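Local atomic coordinates of Zn-dependent hydrolase of metallo-beta-lactamase superfamily TM0207 (Thermotoga maritima, PDB entry 1VJN), a protein that is probably a zinc-dependent hydrolase of the metallo-beta-lactamase superfamily, its natural substrate not established. Residues A80-N84 and G85-K89; L205-K208 and P209-R212. All blocks are in the same frame, centred on the assembly; numbering follows the deposited sequence.

Both contacts join neighbouring pieces of one continuous chain, yet they differ in place and chemistry. Interaction 1 is a two-stranded hairpin at the outer margin of the eight-stranded sheet, partly buried: a ladder of backbone hydrogen bonds holds it, and Y81, V83, V86 and I88 turn to the inner face. Interaction 2 lies on the surface, in the connection between strand 202-205 of the six-stranded sheet and strand 213-216 of the eight-stranded one; there the contact is slight, one apolar touch on a proline and a water held well by one partner and weakly by the other. The centres of interactions 1 and 2 are about 22 Å apart, and the two do not touch.

Interaction 1: A80-N84 and G85-K89; sequences AYTVN and GVKIK
A tight antiparallel beta hairpin joins strand 79-83, an edge strand of the eight-stranded sheet, to strand 86-95, with Y81 facing I88 and V83 facing V86 in its two hydrogen-bonded pairs. Y81 N donates a hydrogen bond to I88 O at 2.7 Å. The return bond, from I88 N to Y81 O, measures 2.8 Å. Next to the turn, V83 N reaches V86 O at 2.9 Å, while V86 N to V83 O stretches to 3.2 Å and arrives from above the carbonyl plane, off the lone pairs. The reversal is a type I' turn from V83 to V86, with N84 and G85 at its corner positions, both at positive phi.

Between these rungs the CA of T82 approaches V86 O and the CA of K87 approaches Y81 O in CA-H...O contacts. On the face of T82 and K87, the two side chains run side by side in the same direction, OG1 of T82 lying 3.9 Å from CG of K87. The other face is largely apolar: CB of V83 meets CD1 of I88 at 4.2 Å. Y81 sets its CG beside its own backbone N (chi1 -46°), which leaves I88 O at the edge of the ring, 3.5 Å from CD1 of Y81. Its OH is hydrogen-bonded to R77 O, so the phenol is held at its far end too. V83 and I88 also pack on V52 of strand 52-54, and V86 on I32 of strand 30-34, tying the hairpin to the six-stranded sheet of the sandwich.

The backbone polar groups of both hydrogen-bonded pairs are thus satisfied within the hairpin, while its largely apolar face is given over to contact between the sheets.

Interaction 2: L205-K208 and P209-R212; sequences LFEK and PKER
L205 carries CG beside its backbone N (chi1 -54°), with the chain then extended, and this brings CD1 of L205 to CG of P209 at 4.2 Å; the leucine branch and the proline ring meet at about a right angle. E207 is turned differently: its CG sits between the backbone N and the carbonyl carbon (chi1 64°), and the straight chain beyond places the carboxylate beside the aliphatic chain of K210.

There OE2 of E207 comes to 4.1 Å from CD of K210, touching the aliphatic part of the lysine and not its ammonium group, for NZ of K210 is 6.3 Å from OE2 of E207. Any pull between the two opposite charges is therefore probably modest at this exposed spot. A water makes the more specific link: it donates to OE2 of E207 at 2.7 Å and accepts a weak bond from K210 N at 3.4 Å, linking the E207 side chain to the K210 amide, three residues on.

K208 and P209 are bonded neighbours. With CG of K208 anti to its backbone N, the lysine side chain crosses the ring at about a right angle; its CD lies 4.0 Å from P209 O, and the chain bends at chi2, chi3 and chi4. Having no N-H, P209 cannot donate a backbone hydrogen bond; its ring also rests on V168 of strand 168-172. Beyond it, R212 forms a salt bridge with D162 and a hydrogen bond to A166 O.

This is an irregular, solvent-facing connection between the two sheets of the metallo-beta-lactamase sandwich: the chain leaves edge strand 202-205 of one and enters strand 213-216 of the other, with a proline in the crossing.

Interaction 1: A80-N84 and G85-K89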
loop_
_atom_site.group_PDB
_atom_site.type_symbol
_atom_site.label_atom_id
_atom_site.label_comp_id
_atom_site.label_asym_id
_atom_site.label_seq_id
_atom_site.Cartn_x
_atom_site.Cartn_y
_atom_site.Cartn_z
ATOM N N ALA A 80 -9.102 -10.623 -10.683
ATOM C CA ALA A 80 -10.199 -10.055 -9.936
ATOM C C ALA A 80 -10.732 -11.096 -8.977
ATOM O O ALA A 80 -11.031 -12.208 -9.370
ATOM C CB ALA A 80 -11.285 -9.603 -10.882
ATOM N N TYR A 81 -10.836 -10.728 -7.716
ATOM C CA TYR A 81 -11.232 -11.648 -6.693
ATOM C C TYR A 81 -12.247 -10.993 -5.778
ATOM O O TYR A 81 -12.329 -9.772 -5.643
ATOM C CB TYR A 81 -10.030 -12.051 -5.845
ATOM C CG TYR A 81 -8.803 -12.420 -6.634
ATOM C CD1 TYR A 81 -7.907 -11.443 -7.092
ATOM C CD2 TYR A 81 -8.521 -13.754 -6.906
ATOM C CE1 TYR A 81 -6.772 -11.816 -7.808
ATOM C CE2 TYR A 81 -7.403 -14.121 -7.614
ATOM C CZ TYR A 81 -6.532 -13.157 -8.059
ATOM O OH TYR A 81 -5.425 -13.570 -8.738
ATOM N N THR A 82 -13.000 -11.840 -5.109
ATOM C CA THR A 82 -13.962 -11.389 -4.156
ATOM C C THR A 82 -13.798 -12.327 -2.987
ATOM O O THR A 82 -14.009 -13.534 -3.094
ATOM C CB THR A 82 -15.353 -11.458 -4.774
ATOM O OG1 THR A 82 -15.522 -10.329 -5.631
ATOM C CG2 THR A 82 -16.449 -11.285 -3.715
ATOM N N VAL A 83 -13.364 -11.777 -1.878
ATOM C CA VAL A 83 -13.067 -12.601 -0.753
ATOM C C VAL A 83 -13.766 -11.964 0.408
ATOM O O VAL A 83 -13.403 -10.862 0.825
ATOM C CB VAL A 83 -11.544 -12.718 -0.526
ATOM C CG1 VAL A 83 -11.267 -13.491 0.758
ATOM C CG2 VAL A 83 -10.870 -13.402 -1.724
ATOM N N ASN A 84 -14.817 -12.645 0.882
ATOM C CA ASN A 84 -15.520 -12.246 2.094
ATOM C C ASN A 84 -16.196 -10.864 1.977
ATOM O O ASN A 84 -16.185 -10.064 2.932
ATOM C CB ASN A 84 -14.544 -12.309 3.304
ATOM C CG ASN A 84 -13.967 -13.740 3.544
ATOM O OD1 ASN A 84 -12.744 -13.973 3.465
ATOM N ND2 ASN A 84 -14.855 -14.687 3.838
ATOM N N GLY A 85 -16.786 -10.596 0.810
ATOM C CA GLY A 85 -17.471 -9.325 0.547
ATOM C C GLY A 85 -16.558 -8.131 0.269
ATOM O O GLY A 85 -17.026 -6.983 0.206
ATOM N N VAL A 86 -15.252 -8.373 0.126
ATOM C CA VAL A 86 -14.320 -7.330 -0.342
ATOM C C VAL A 86 -13.891 -7.703 -1.750
ATOM O O VAL A 86 -13.541 -8.855 -2.002
ATOM C CB VAL A 86 -13.116 -7.156 0.610
ATOM C CG1 VAL A 86 -12.011 -6.308 -0.004
ATOM C CG2 VAL A 86 -13.589 -6.500 1.914
ATOM N N LYS A 87 -13.986 -6.737 -2.665
ATOM C CA LYS A 87 -13.479 -6.885 -4.029
ATOM C C LYS A 87 -11.974 -6.558 -4.054
ATOM O O LYS A 87 -11.536 -5.490 -3.591
ATOM C CB LYS A 87 -14.225 -5.966 -4.996
ATOM C CG LYS A 87 -15.626 -6.431 -5.365
ATOM C CD LYS A 87 -16.544 -5.275 -5.821
ATOM C CE LYS A 87 -15.913 -4.393 -6.953
ATOM N NZ LYS A 87 -16.931 -3.527 -7.682
ATOM N N ILE A 88 -11.186 -7.496 -4.551
ATOM C CA ILE A 88 -9.770 -7.292 -4.704
ATOM C C ILE A 88 -9.341 -7.501 -6.135
ATOM O O ILE A 88 -9.772 -8.453 -6.815
ATOM C CB ILE A 88 -8.984 -8.253 -3.820
ATOM C CG1 ILE A 88 -9.373 -8.092 -2.339
ATOM C CG2 ILE A 88 -7.545 -8.026 -3.991
ATOM C CD1 ILE A 88 -9.307 -9.368 -1.591
ATOM N N LYS A 89 -8.433 -6.653 -6.559
ATOM C CA LYS A 89 -7.938 -6.683 -7.904
ATOM C C LYS A 89 -6.429 -6.587 -7.887
ATOM O O LYS A 89 -5.877 -5.694 -7.249
ATOM C CB LYS A 89 -8.559 -5.521 -8.681
ATOM C CG LYS A 89 -8.090 -5.437 -10.141
ATOM C CD LYS A 89 -8.836 -4.368 -10.967
ATOM C CE LYS A 89 -8.669 -4.686 -12.455
ATOM N NZ LYS A 89 -9.312 -3.699 -13.422
#

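Interaction 2: L205-K208 and P209-R212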
loop_
_atom_site.group_PDB
_atom_site.type_symbol
_atom_site.label_atom_id
_atom_site.label_comp_id
_atom_site.label_asym_id
_atom_site.label_seq_id
_atom_site.Cartn_x
_atom_site.Cartn_y
_atom_site.Cartn_z
ATOM N N LEU A 205 -10.119 5.913 9.316
ATOM C CA LEU A 205 -10.913 6.806 8.457
ATOM C C LEU A 205 -12.349 6.515 8.733
ATOM O O LEU A 205 -12.755 5.360 8.753
ATOM C CB LEU A 205 -10.667 6.546 6.972
ATOM C CG LEU A 205 -9.241 6.574 6.452
ATOM C CD1 LEU A 205 -9.306 6.395 4.956
ATOM C CD2 LEU A 205 -8.498 7.870 6.790
ATOM N N PHE A 206 -13.117 7.566 8.967
ATOM C CA PHE A 206 -14.509 7.446 9.344
ATOM C C PHE A 206 -15.444 7.821 8.194
ATOM O O PHE A 206 -16.657 7.660 8.307
ATOM C CB PHE A 206 -14.754 8.295 10.593
ATOM C CG PHE A 206 -13.888 7.893 11.744
ATOM C CD1 PHE A 206 -14.297 6.906 12.626
ATOM C CD2 PHE A 206 -12.632 8.457 11.913
ATOM C CE1 PHE A 206 -13.491 6.503 13.680
ATOM C CE2 PHE A 206 -11.818 8.062 12.973
ATOM C CZ PHE A 206 -12.255 7.073 13.851
ATOM N N GLU A 207 -14.876 8.295 7.091
ATOM C CA GLU A 207 -15.628 8.579 5.886
ATOM C C GLU A 207 -14.687 8.557 4.691
ATOM O O GLU A 207 -13.469 8.574 4.848
ATOM C CB GLU A 207 -16.275 9.950 5.979
ATOM C CG GLU A 207 -15.291 11.106 6.069
ATOM C CD GLU A 207 -15.974 12.472 6.075
ATOM O OE1 GLU A 207 -17.222 12.529 6.176
ATOM O OE2 GLU A 207 -15.259 13.497 5.961
ATOM N N LYS A 208 -15.259 8.564 3.497
ATOM C CA LYS A 208 -14.456 8.581 2.280
ATOM C C LYS A 208 -13.693 9.911 2.256
ATOM O O LYS A 208 -14.298 10.956 2.442
ATOM C CB LYS A 208 -15.354 8.427 1.035
ATOM C CG LYS A 208 -14.584 8.308 -0.299
ATOM C CD LYS A 208 -15.158 9.234 -1.367
ATOM C CE LYS A 208 -16.133 8.539 -2.273
ATOM N NZ LYS A 208 -15.422 7.996 -3.466
ATOM N N PRO A 209 -12.373 9.881 2.052
ATOM C CA PRO A 209 -11.587 11.112 2.016
ATOM C C PRO A 209 -12.099 12.123 1.004
ATOM O O PRO A 209 -12.259 11.778 -0.151
ATOM C CB PRO A 209 -10.201 10.629 1.607
ATOM C CG PRO A 209 -10.150 9.200 1.971
ATOM C CD PRO A 209 -11.526 8.689 1.870
ATOM N N LYS A 210 -12.355 13.353 1.432
ATOM C CA LYS A 210 -12.789 14.415 0.530
ATOM C C LYS A 210 -11.577 15.089 -0.073
ATOM O O LYS A 210 -11.581 15.426 -1.246
ATOM C CB LYS A 210 -13.618 15.470 1.264
ATOM C CG LYS A 210 -14.966 14.972 1.806
ATOM C CD LYS A 210 -15.625 15.985 2.751
ATOM C CE LYS A 210 -16.085 17.291 2.033
ATOM N NZ LYS A 210 -17.454 17.202 1.424
ATOM N N GLU A 211 -10.531 15.279 0.727
ATOM C CA GLU A 211 -9.365 16.045 0.292
ATOM C C GLU A 211 -8.086 15.260 0.329
ATOM O O GLU A 211 -7.978 14.249 0.989
ATOM C CB GLU A 211 -9.159 17.260 1.177
ATOM C CG GLU A 211 -10.412 18.060 1.438
ATOM C CD GLU A 211 -10.090 19.440 1.968
ATOM O OE1 GLU A 211 -8.907 19.676 2.344
ATOM O OE2 GLU A 211 -11.018 20.287 2.005
ATOM N N ARG A 212 -7.101 15.786 -0.374
ATOM C CA ARG A 212 -5.792 15.215 -0.399
ATOM C C ARG A 212 -5.067 15.477 0.898
ATOM O O ARG A 212 -5.031 16.605 1.377
ATOM C CB ARG A 212 -4.964 15.787 -1.535
ATOM C CG ARG A 212 -3.533 15.302 -1.435
ATOM C CD ARG A 212 -2.779 15.435 -2.661
ATOM N NE ARG A 212 -3.193 14.439 -3.633
ATOM C CZ ARG A 212 -2.701 14.378 -4.862
ATOM N NH1 ARG A 212 -1.798 15.276 -5.266
ATOM N NH2 ARG A 212 -3.117 13.438 -5.698
HETATM O O HOH W 1 -12.881 13.346 4.787
#